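Local atomic coordinates of hydrazine synthase subunit alpha (Candidatus Kuenenia stuttgartiensis, PDB entry 5C2V), a protein that catalyses the condensation of hydroxylamine with ammonia to give hydrazine, the second half-reaction of the haem-containing hydrazine synthase complex of an anammox bacterium. Residues D[346-350]-D[361-365]; D[424-428]-D[633-638]. All blocks are in the same frame, centred on the assembly; numbering follows the deposited sequence.

How the interactions relate
Following the chain from its N terminus, interaction 1 comes first: 346-350 and 361-365 pair across a ten-residue gap and close a beta hairpin formed by strands 348-353 and 359-364. Interaction 2 follows in series, beginning only after the first has closed, and 204 residues separate its two segments. These, 424-428 and 633-638, join the loop leading into strand 428-433 to a loop that precedes helix 646-657, in the cytochrome c region of the chain. One contact is therefore local and internal to a single sheet, the other long-range. Interactions 1 and 2 lie on opposite sides of the chain's centre; the centres of interactions 1 and 2 are about 52 Å apart, and the nearest atoms of interactions 1 and 2 about 40 Å apart.

Interaction 1. Residues D[346-350]-D[361-365]; sequences DRMLV and YWFNF
Met348 and Phe363 run side by side, and the methionine methyl CE lies over one face of the phenyl ring, 3.9 Å from its centroid. CG of Met348 stands anti to the backbone N (chi1 -173°), and a bend at chi3 turns CE onto that face. The same CE meets CZ of Phe365 at 3.7 Å. Val350 CG1 reaches CD1 of Phe363 at 3.7 Å, and Leu313 of strand 312-317 touches both residues. On the other side of the sheet Leu349 and Trp362 form a non-hydrogen-bonded pair. Leu349 CD2 sits almost on the normal of the six-membered ring of the indole, 3.5 Å from its centroid. The opposite indole face carries the guanidinium of Arg347, stacked with centres 4.4 Å apart and planes at 20°, so the ring is sandwiched between a methyl and a cation. Between the two layers, the backbones are joined by Phe363 N to Met348 O and by a reciprocal pair between Val350 and Tyr361, with Val350 N 2.9 Å from Tyr361 O. The return bond of the Met348–Phe363 pair is replaced by a water, which accepts from Met348 N at 2.8 Å and donates to Phe363 O. At the outer polar edge Asp346 forms a salt bridge with Lys23. This is an antiparallel beta hairpin, the central strand pair of a four-stranded blade in the six-bladed beta-propeller.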
loop_
_atom_site.group_PDB
_atom_site.type_symbol
_atom_site.label_atom_id
_atom_site.label_comp_id
_atom_site.label_asym_id
_atom_site.label_seq_id
_atom_site.Cartn_x
_atom_site.Cartn_y
_atom_site.Cartn_z
ATOM N N ASP D 346 -24.738 4.833 -28.037
ATOM C CA ASP D 346 -23.469 5.332 -27.508
ATOM C C ASP D 346 -23.677 6.611 -26.705
ATOM O O ASP D 346 -22.769 7.431 -26.579
ATOM C CB ASP D 346 -22.450 5.568 -28.627
ATOM C CG ASP D 346 -22.091 4.295 -29.365
ATOM O OD1 ASP D 346 -22.225 3.207 -28.768
ATOM O OD2 ASP D 346 -21.674 4.383 -30.539
ATOM N N ARG D 347 -24.880 6.772 -26.162
ATOM C CA ARG D 347 -25.137 7.839 -25.209
ATOM C C ARG D 347 -25.187 7.250 -23.806
ATOM O O ARG D 347 -25.121 6.032 -23.639
ATOM C CB ARG D 347 -26.445 8.563 -25.534
ATOM C CG ARG D 347 -26.484 9.188 -26.920
ATOM C CD ARG D 347 -27.771 9.970 -27.138
ATOM N NE ARG D 347 -28.949 9.108 -27.111
ATOM C CZ ARG D 347 -30.200 9.552 -27.178
ATOM N NH1 ARG D 347 -30.439 10.852 -27.273
ATOM N NH2 ARG D 347 -31.212 8.696 -27.147
ATOM N N MET D 348 -25.310 8.108 -22.801
ATOM C CA MET D 348 -25.422 7.639 -21.426
ATOM C C MET D 348 -26.202 8.624 -20.562
ATOM O O MET D 348 -26.070 9.840 -20.714
ATOM C CB MET D 348 -24.028 7.394 -20.836
ATOM C CG MET D 348 -24.033 6.748 -19.459
ATOM S SD MET D 348 -22.419 6.103 -18.977
ATOM C CE MET D 348 -21.410 7.577 -19.097
ATOM N N LEU D 349 -27.012 8.093 -19.653
ATOM C CA LEU D 349 -27.724 8.913 -18.682
ATOM C C LEU D 349 -27.075 8.763 -17.314
ATOM O O LEU D 349 -26.887 7.648 -16.827
ATOM C CB LEU D 349 -29.202 8.525 -18.613
ATOM C CG LEU D 349 -30.118 9.059 -19.716
ATOM C CD1 LEU D 349 -31.501 8.439 -19.605
ATOM C CD2 LEU D 349 -30.205 10.575 -19.648
ATOM N N VAL D 350 -26.725 9.886 -16.698
ATOM C CA VAL D 350 -26.062 9.851 -15.400
ATOM C C VAL D 350 -26.816 10.668 -14.360
ATOM O O VAL D 350 -27.480 11.652 -14.690
ATOM C CB VAL D 350 -24.612 10.371 -15.493
ATOM C CG1 VAL D 350 -23.770 9.450 -16.361
ATOM C CG2 VAL D 350 -24.587 11.793 -16.036
ATOM N N TYR D 361 -28.922 13.790 -16.018
ATOM C CA TYR D 361 -28.209 14.525 -17.059
ATOM C C TYR D 361 -27.713 13.608 -18.174
ATOM O O TYR D 361 -27.370 12.448 -17.934
ATOM C CB TYR D 361 -27.017 15.282 -16.461
ATOM C CG TYR D 361 -27.378 16.312 -15.412
ATOM C CD1 TYR D 361 -27.561 15.948 -14.085
ATOM C CD2 TYR D 361 -27.518 17.652 -15.747
ATOM C CE1 TYR D 361 -27.887 16.886 -13.123
ATOM C CE2 TYR D 361 -27.843 18.599 -14.792
ATOM C CZ TYR D 361 -28.027 18.209 -13.482
ATOM O OH TYR D 361 -28.349 19.146 -12.528
ATOM N N TRP D 362 -27.677 14.138 -19.393
ATOM C CA TRP D 362 -27.019 13.461 -20.505
ATOM C C TRP D 362 -25.512 13.589 -20.339
ATOM O O TRP D 362 -25.004 14.689 -20.148
ATOM C CB TRP D 362 -27.452 14.051 -21.850
ATOM C CG TRP D 362 -28.827 13.655 -22.275
ATOM C CD1 TRP D 362 -29.922 14.463 -22.370
ATOM C CD2 TRP D 362 -29.259 12.346 -22.665
ATOM N NE1 TRP D 362 -31.010 13.739 -22.796
ATOM C CE2 TRP D 362 -30.628 12.436 -22.984
ATOM C CE3 TRP D 362 -28.619 11.108 -22.776
ATOM C CZ2 TRP D 362 -31.369 11.335 -23.406
ATOM C CZ3 TRP D 362 -29.357 10.016 -23.194
ATOM C CH2 TRP D 362 -30.717 10.136 -23.504
ATOM N N PHE D 363 -24.795 12.474 -20.407
ATOM C CA PHE D 363 -23.351 12.513 -20.203
ATOM C C PHE D 363 -22.616 12.977 -21.458
ATOM O O PHE D 363 -23.049 12.712 -22.579
ATOM C CB PHE D 363 -22.831 11.142 -19.767
ATOM C CG PHE D 363 -21.420 11.172 -19.249
ATOM C CD1 PHE D 363 -21.160 11.528 -17.935
ATOM C CD2 PHE D 363 -20.355 10.851 -20.074
ATOM C CE1 PHE D 363 -19.864 11.559 -17.454
ATOM C CE2 PHE D 363 -19.058 10.880 -19.599
ATOM C CZ PHE D 363 -18.812 11.235 -18.287
ATOM N N ASN D 364 -21.503 13.675 -21.255
ATOM C CA ASN D 364 -20.656 14.118 -22.355
ATOM C C ASN D 364 -19.276 13.480 -22.254
ATOM O O ASN D 364 -18.541 13.718 -21.295
ATOM C CB ASN D 364 -20.541 15.645 -22.365
ATOM C CG ASN D 364 -19.955 16.185 -23.661
ATOM O OD1 ASN D 364 -19.056 15.587 -24.253
ATOM N ND2 ASN D 364 -20.466 17.328 -24.106
ATOM N N PHE D 365 -18.929 12.666 -23.246
ATOM C CA PHE D 365 -17.658 11.952 -23.243
ATOM C C PHE D 365 -16.492 12.834 -23.683
ATOM O O PHE D 365 -15.340 12.565 -23.343
ATOM C CB PHE D 365 -17.746 10.715 -24.137
ATOM C CG PHE D 365 -18.645 9.643 -23.594
ATOM C CD1 PHE D 365 -20.004 9.656 -23.863
ATOM C CD2 PHE D 365 -18.132 8.626 -22.806
ATOM C CE1 PHE D 365 -20.833 8.670 -23.360
ATOM C CE2 PHE D 365 -18.955 7.639 -22.301
ATOM C CZ PHE D 365 -20.308 7.660 -22.578
HETATM O O HOH W 1 -24.787 10.751 -23.678
#

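Interaction 2. Residues D[424-428]-D[633-638]; sequences YPHSW and VEGLTL
Leu636 swings CG away from its own carbonyl carbon (chi1 -65°), carrying CD1 in among Tyr424, Pro425, His426 and Trp428, while Tyr424, with a similar first torsion of -78°, turns its ring toward Val633. CD1 of Leu636 lies 3.8 Å from CD1 of Tyr424 and 3.9 Å from CD1 of Trp428. CG2 of Val633 meets the tyrosine ring at its edge, 3.5 Å from CE1. Pro425 crosses Leu636 at about a right angle, its CB 3.8 Å from the leucine CB. Within 424-428 the two aromatic residues also meet: Trp428 NE1 lies over the centre of the Tyr424 ring. His426 packs its CB against the carbonyl O of Leu636, and its CD2 approaches CD1 of Leu638 at 3.7 Å. The imidazole is fixed in rotation by ND1, which donates in its own ring plane to a lone pair of Ser427 O at 2.9 Å. This mainly apolar contact joins the loop leading into strand 428-433 to the loop between strand 605-609 and helix 646-657, in the cytochrome c region. Thr637 OG1 turns to Asp613 for its hydrogen bond. Leu522 of strand 517-522 touches His426, Leu636 and Leu638, while Trp428 packs on Ser520 of the same strand and edge-to-face with Phe592.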
loop_
_atom_site.group_PDB
_atom_site.type_symbol
_atom_site.label_atom_id
_atom_site.label_comp_id
_atom_site.label_asym_id
_atom_site.label_seq_id
_atom_site.Cartn_x
_atom_site.Cartn_y
_atom_site.Cartn_z
ATOM N N TYR D 424 -28.707 -38.308 1.442
ATOM C CA TYR D 424 -27.517 -37.606 1.912
ATOM C C TYR D 424 -27.876 -36.570 2.971
ATOM O O TYR D 424 -28.904 -35.901 2.862
ATOM C CB TYR D 424 -26.784 -36.937 0.749
ATOM C CG TYR D 424 -25.963 -37.892 -0.083
ATOM C CD1 TYR D 424 -24.742 -38.364 0.377
ATOM C CD2 TYR D 424 -26.405 -38.321 -1.327
ATOM C CE1 TYR D 424 -23.984 -39.236 -0.375
ATOM C CE2 TYR D 424 -25.654 -39.195 -2.088
ATOM C CZ TYR D 424 -24.443 -39.649 -1.606
ATOM O OH TYR D 424 -23.685 -40.518 -2.352
ATOM N N PRO D 425 -27.029 -36.439 4.004
ATOM C CA PRO D 425 -27.236 -35.467 5.084
ATOM C C PRO D 425 -27.282 -34.033 4.567
ATOM O O PRO D 425 -27.999 -33.197 5.118
ATOM C CB PRO D 425 -26.017 -35.680 5.989
ATOM C CG PRO D 425 -25.550 -37.063 5.683
ATOM C CD PRO D 425 -25.827 -37.261 4.226
ATOM N N HIS D 426 -26.519 -33.761 3.514
ATOM C CA HIS D 426 -26.452 -32.427 2.933
ATOM C C HIS D 426 -26.104 -32.521 1.451
ATOM O O HIS D 426 -25.494 -33.496 1.014
ATOM C CB HIS D 426 -25.417 -31.574 3.674
ATOM C CG HIS D 426 -25.592 -30.100 3.485
ATOM N ND1 HIS D 426 -25.222 -29.444 2.332
ATOM C CD2 HIS D 426 -26.088 -29.149 4.315
ATOM C CE1 HIS D 426 -25.490 -28.156 2.453
ATOM N NE2 HIS D 426 -26.015 -27.952 3.648
ATOM N N SER D 427 -26.501 -31.513 0.682
ATOM C CA SER D 427 -26.127 -31.441 -0.726
ATOM C C SER D 427 -24.612 -31.318 -0.845
ATOM O O SER D 427 -23.971 -30.688 -0.005
ATOM C CB SER D 427 -26.820 -30.262 -1.411
ATOM O OG SER D 427 -26.522 -29.043 -0.752
ATOM N N TRP D 428 -24.038 -31.924 -1.879
ATOM C CA TRP D 428 -22.587 -31.909 -2.028
ATOM C C TRP D 428 -22.126 -31.731 -3.474
ATOM O O TRP D 428 -22.908 -31.873 -4.416
ATOM C CB TRP D 428 -21.986 -33.189 -1.434
ATOM C CG TRP D 428 -22.502 -34.463 -2.028
ATOM C CD1 TRP D 428 -23.686 -35.079 -1.745
ATOM C CD2 TRP D 428 -21.835 -35.294 -2.986
ATOM N NE1 TRP D 428 -23.803 -36.236 -2.478
ATOM C CE2 TRP D 428 -22.681 -36.390 -3.247
ATOM C CE3 TRP D 428 -20.609 -35.214 -3.652
ATOM C CZ2 TRP D 428 -22.339 -37.398 -4.146
ATOM C CZ3 TRP D 428 -20.271 -36.215 -4.544
ATOM C CH2 TRP D 428 -21.133 -37.293 -4.783
ATOM N N VAL D 633 -19.094 -41.619 2.819
ATOM C CA VAL D 633 -19.666 -40.282 2.912
ATOM C C VAL D 633 -19.272 -39.618 4.223
ATOM O O VAL D 633 -19.710 -40.037 5.290
ATOM C CB VAL D 633 -21.199 -40.326 2.809
ATOM C CG1 VAL D 633 -21.777 -38.926 2.888
ATOM C CG2 VAL D 633 -21.621 -41.015 1.522
ATOM N N GLU D 634 -18.456 -38.572 4.141
ATOM C CA GLU D 634 -17.935 -37.933 5.345
ATOM C C GLU D 634 -18.054 -36.411 5.309
ATOM O O GLU D 634 -17.807 -35.780 4.283
ATOM C CB GLU D 634 -16.471 -38.329 5.562
ATOM C CG GLU D 634 -15.836 -37.712 6.800
ATOM C CD GLU D 634 -14.500 -38.335 7.150
ATOM O OE1 GLU D 634 -14.089 -38.236 8.325
ATOM O OE2 GLU D 634 -13.860 -38.923 6.252
ATOM N N GLY D 635 -18.444 -35.834 6.442
ATOM C CA GLY D 635 -18.443 -34.393 6.613
ATOM C C GLY D 635 -19.644 -33.671 6.037
ATOM O O GLY D 635 -19.560 -32.486 5.713
ATOM N N LEU D 636 -20.762 -34.377 5.892
ATOM C CA LEU D 636 -21.980 -33.749 5.393
ATOM C C LEU D 636 -22.947 -33.338 6.502
ATOM O O LEU D 636 -23.983 -32.734 6.231
ATOM C CB LEU D 636 -22.691 -34.676 4.406
ATOM C CG LEU D 636 -21.933 -34.962 3.108
ATOM C CD1 LEU D 636 -22.859 -35.574 2.066
ATOM C CD2 LEU D 636 -21.279 -33.696 2.574
ATOM N N THR D 637 -22.613 -33.653 7.748
ATOM C CA THR D 637 -23.483 -33.283 8.859
ATOM C C THR D 637 -23.025 -31.969 9.485
ATOM O O THR D 637 -21.969 -31.905 10.113
ATOM C CB THR D 637 -23.523 -34.382 9.937
ATOM O OG1 THR D 637 -23.683 -35.662 9.314
ATOM C CG2 THR D 637 -24.678 -34.142 10.898
ATOM N N LEU D 638 -23.833 -30.925 9.313
ATOM C CA LEU D 638 -23.494 -29.593 9.804
ATOM C C LEU D 638 -23.428 -29.558 11.326
ATOM O O LEU D 638 -22.662 -28.789 11.908
ATOM C CB LEU D 638 -24.508 -28.563 9.304
ATOM C CG LEU D 638 -24.520 -28.284 7.800
ATOM C CD1 LEU D 638 -25.587 -27.257 7.455
ATOM C CD2 LEU D 638 -23.151 -27.815 7.335
#